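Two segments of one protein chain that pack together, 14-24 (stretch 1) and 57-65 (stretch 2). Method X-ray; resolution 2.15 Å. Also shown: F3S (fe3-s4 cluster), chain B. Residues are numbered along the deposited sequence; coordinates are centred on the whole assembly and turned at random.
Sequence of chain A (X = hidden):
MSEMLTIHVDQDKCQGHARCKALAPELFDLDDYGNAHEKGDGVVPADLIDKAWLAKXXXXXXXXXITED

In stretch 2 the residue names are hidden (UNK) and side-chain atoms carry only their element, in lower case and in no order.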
# COMPACT_ATOMS: atom_id res chain seq x y z
N CYS A 14 -0.18 -1.69 -10.35
CA CYS A 14 -1.10 -2.61 -9.62
C CYS A 14 -1.80 -3.63 -10.51
O CYS A 14 -2.47 -3.26 -11.43
CB CYS A 14 -2.16 -1.80 -8.87
SG CYS A 14 -3.02 -2.83 -7.70
N GLN A 15 -1.66 -4.91 -10.23
CA GLN A 15 -2.44 -5.97 -10.91
C GLN A 15 -3.42 -6.67 -9.92
O GLN A 15 -3.86 -7.80 -10.15
CB GLN A 15 -1.50 -7.03 -11.52
CG GLN A 15 -0.52 -6.58 -12.63
CD GLN A 15 -1.17 -5.73 -13.67
OE1 GLN A 15 -0.62 -4.70 -14.07
NE2 GLN A 15 -2.37 -6.11 -14.10
N GLY A 16 -3.75 -5.99 -8.83
CA GLY A 16 -4.63 -6.54 -7.79
C GLY A 16 -4.34 -7.86 -7.11
O GLY A 16 -5.27 -8.66 -6.86
N HIS A 17 -3.06 -8.13 -6.80
CA HIS A 17 -2.69 -9.26 -5.92
C HIS A 17 -3.34 -9.22 -4.56
O HIS A 17 -3.66 -10.26 -4.01
CB HIS A 17 -1.18 -9.33 -5.79
CG HIS A 17 -0.52 -9.73 -7.07
ND1 HIS A 17 -0.11 -8.81 -8.01
CD2 HIS A 17 -0.25 -10.95 -7.60
CE1 HIS A 17 0.43 -9.44 -9.04
NE2 HIS A 17 0.33 -10.74 -8.83
N ALA A 18 -3.57 -8.01 -4.05
CA ALA A 18 -4.15 -7.74 -2.75
C ALA A 18 -3.28 -8.14 -1.54
O ALA A 18 -3.80 -8.25 -0.42
CB ALA A 18 -5.62 -8.31 -2.64
N ARG A 19 -1.96 -8.32 -1.75
CA ARG A 19 -1.07 -8.67 -0.65
C ARG A 19 -0.97 -7.50 0.32
O ARG A 19 -0.95 -7.69 1.54
CB ARG A 19 0.33 -9.05 -1.16
CG ARG A 19 0.37 -10.25 -2.17
CD ARG A 19 1.77 -10.92 -2.32
NE ARG A 19 2.05 -11.87 -1.23
CZ ARG A 19 1.48 -13.08 -1.06
NH1 ARG A 19 0.56 -13.53 -1.91
NH2 ARG A 19 1.81 -13.83 -0.00
N CYS A 20 -0.89 -6.29 -0.26
CA CYS A 20 -0.85 -5.03 0.48
C CYS A 20 -2.03 -4.93 1.45
O CYS A 20 -1.88 -4.53 2.62
CB CYS A 20 -0.89 -3.84 -0.49
SG CYS A 20 -2.31 -3.83 -1.67
N LYS A 21 -3.21 -5.29 0.94
CA LYS A 21 -4.41 -5.27 1.73
C LYS A 21 -4.47 -6.39 2.76
O LYS A 21 -4.96 -6.17 3.88
CB LYS A 21 -5.64 -5.23 0.81
CG LYS A 21 -7.01 -5.29 1.55
CD LYS A 21 -7.49 -3.93 1.94
CE LYS A 21 -8.40 -4.04 3.13
NZ LYS A 21 -8.37 -2.64 3.55
N ALA A 22 -4.00 -7.59 2.44
CA ALA A 22 -3.91 -8.62 3.49
C ALA A 22 -2.92 -8.29 4.59
O ALA A 22 -3.16 -8.70 5.68
CB ALA A 22 -3.60 -10.02 2.93
N LEU A 23 -1.82 -7.60 4.30
CA LEU A 23 -0.78 -7.23 5.32
C LEU A 23 -1.07 -5.99 6.16
O LEU A 23 -0.71 -5.92 7.32
CB LEU A 23 0.62 -7.06 4.70
CG LEU A 23 1.15 -8.31 3.98
CD1 LEU A 23 2.39 -8.02 3.18
CD2 LEU A 23 1.35 -9.54 4.92
N ALA A 24 -1.69 -5.00 5.54
CA ALA A 24 -1.84 -3.73 6.16
C ALA A 24 -3.19 -3.20 5.71
O ALA A 24 -3.23 -2.26 4.92
CB ALA A 24 -0.72 -2.81 5.74
N UNK A 57 7.51 -4.33 0.19
CA UNK A 57 8.47 -5.36 -0.19
C UNK A 57 7.75 -6.50 -0.90
O UNK A 57 8.23 -7.04 -1.91
o UNK A 57 10.15 -6.84 0.66
c UNK A 57 9.16 -5.89 1.04
N UNK A 58 6.58 -6.84 -0.34
CA UNK A 58 5.70 -7.92 -0.81
C UNK A 58 4.89 -7.77 -2.12
O UNK A 58 4.52 -8.79 -2.71
n UNK A 58 4.24 -10.54 1.02
c UNK A 58 4.78 -8.32 0.32
c UNK A 58 5.19 -9.61 0.90
o UNK A 58 6.37 -9.82 1.16
N UNK A 59 4.65 -6.55 -2.58
CA UNK A 59 3.94 -6.37 -3.84
C UNK A 59 4.73 -6.99 -5.01
O UNK A 59 5.82 -6.51 -5.33
c UNK A 59 3.62 -4.92 -4.16
s UNK A 59 2.62 -4.77 -5.76
N UNK A 60 4.15 -8.00 -5.70
CA UNK A 60 4.82 -8.63 -6.86
C UNK A 60 5.09 -7.69 -8.03
O UNK A 60 5.97 -7.99 -8.81
c UNK A 60 2.81 -8.60 -5.47
c UNK A 60 3.82 -9.75 -7.27
c UNK A 60 2.98 -9.99 -6.01
N UNK A 61 4.38 -6.57 -8.11
CA UNK A 61 4.41 -5.67 -9.26
C UNK A 61 5.26 -4.41 -9.04
O UNK A 61 5.43 -3.55 -9.96
o UNK A 61 2.11 -8.63 -11.01
c UNK A 61 3.00 -5.27 -9.64
o UNK A 61 3.29 -7.02 -11.93
c UNK A 61 2.05 -6.44 -9.91
c UNK A 61 2.51 -7.43 -11.04
N UNK A 62 5.80 -4.32 -7.81
CA UNK A 62 6.56 -3.16 -7.31
C UNK A 62 5.82 -1.86 -7.47
O UNK A 62 6.37 -0.83 -7.84
c UNK A 62 8.85 -4.35 -7.36
o UNK A 62 8.75 -4.80 -6.17
n UNK A 62 9.63 -4.91 -8.27
c UNK A 62 8.01 -3.14 -7.87
N UNK A 63 4.53 -1.96 -7.17
CA UNK A 63 3.56 -0.90 -7.40
C UNK A 63 3.52 0.13 -6.27
O UNK A 63 2.99 1.20 -6.48
c UNK A 63 2.18 -1.50 -7.60
N UNK A 64 4.10 -0.17 -5.10
CA UNK A 64 4.00 0.71 -3.94
C UNK A 64 5.27 1.60 -3.73
O UNK A 64 6.37 1.10 -3.63
c UNK A 64 3.62 0.85 -1.37
c UNK A 64 2.06 -2.00 -1.78
c UNK A 64 3.65 -0.09 -2.63
c UNK A 64 2.33 -0.87 -2.80
N UNK A 65 5.07 2.92 -3.61
CA UNK A 65 6.13 3.84 -3.22
C UNK A 65 5.95 4.31 -1.82
O UNK A 65 4.85 4.66 -1.44
c UNK A 65 6.03 5.13 -4.00
o UNK A 65 5.19 5.58 -6.15
c UNK A 65 6.05 4.93 -5.45
o UNK A 65 6.94 4.16 -5.87
FE1 F3S B . -1.77 -4.08 -6.21
FE3 F3S B . -1.48 -4.41 -3.68
FE4 F3S B . 0.49 -4.83 -5.25
S1 F3S B . -3.27 -4.99 -4.85
S2 F3S B . -0.46 -5.61 -7.16
S3 F3S B . -0.47 -2.93 -4.87
S4 F3S B . -0.09 -6.16 -3.58

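Position 57 carries one carbon and then one oxygen, the side chain of a small alcohol. It lies in the last part of a helix, exposed, and makes no contact with stretch 1, a place that suits a small polar group. It is Ser 57.

Position 58 has two carbons, the second bearing one oxygen and one nitrogen, which makes a carboxamide. Its CB lies 3.7 Å from Leu 23 CD1, while the amide end lies beside the guanidinium of Arg 19. This is Asn 58. Its ND2 stands 3.4 Å from Arg 19 NE, but both are modelled as donors, so the contact is packing at the guanidinium edge and not a hydrogen bond. A short carboxamide suits this partly exposed helix end.

Position 59 shows one carbon and one sulfur, and the sulfur binds iron FE4 of the F3S cluster. Only a cysteine thiolate fits this description: Cys 59, with SG 2.2 Å from F3S FE4. It is the first residue to leave the helix, and its SG also accepts a hydrogen bond from the backbone N of position 61 (3.4 Å) and a weak one from the N of position 63 (3.7 Å), contacts that suit a charged sulfur.

At position 60 three carbons close a ring onto the backbone nitrogen, and a ring carbon lies over one face of the His 17 ring. This is Pro 60, its CG 3.7 Å from the ring centroid and 10° off the normal, a CH-pi contact. The fixed phi of proline, here -61°, also suits the type I turn from Cys 59 to position 62.

Position 61 has three carbons in a row, the third bearing two oxygens. Its CA-to-CB bond points toward stretch 1, and its carboxylate carbon packs against Gln 15. It is Glu 61, with CD 3.5 Å from Gln 15 CG; a long, flexible acid can make this contact in a partly exposed place.

Position 62 again has two carbons ending in one oxygen and one nitrogen, but is exposed and out of reach of stretch 1. It is Asn 62, whose positive phi of 53° is tolerated better by asparagine than by most residues.

Position 63 has a single carbon, CB, 3.6 Å from Cys 14 N. It is Ala 63, a small group for a close backbone approach.

Position 64 has four carbons forked at the first; the end of the longer arm meets Cys 20 CB. It is Ile 64, its CD1 3.7 Å from Cys 20 CB, an apolar contact in a buried place.

Position 65, two carbons with two oxygens on the second, is out of reach of stretch 1. It is Asp 65, a charge suited to an exposed strand position.

No hydrogen bond crosses between the stretches. The cluster joins them through Cys 14 and Cys 20 from stretch 1 and Cys 59 from stretch 2, while the packing is partly apolar, includes one CH-pi contact, and involves polar side chains at its exposed margin.

Stretch 2, residues 57-65: SNCPENAID
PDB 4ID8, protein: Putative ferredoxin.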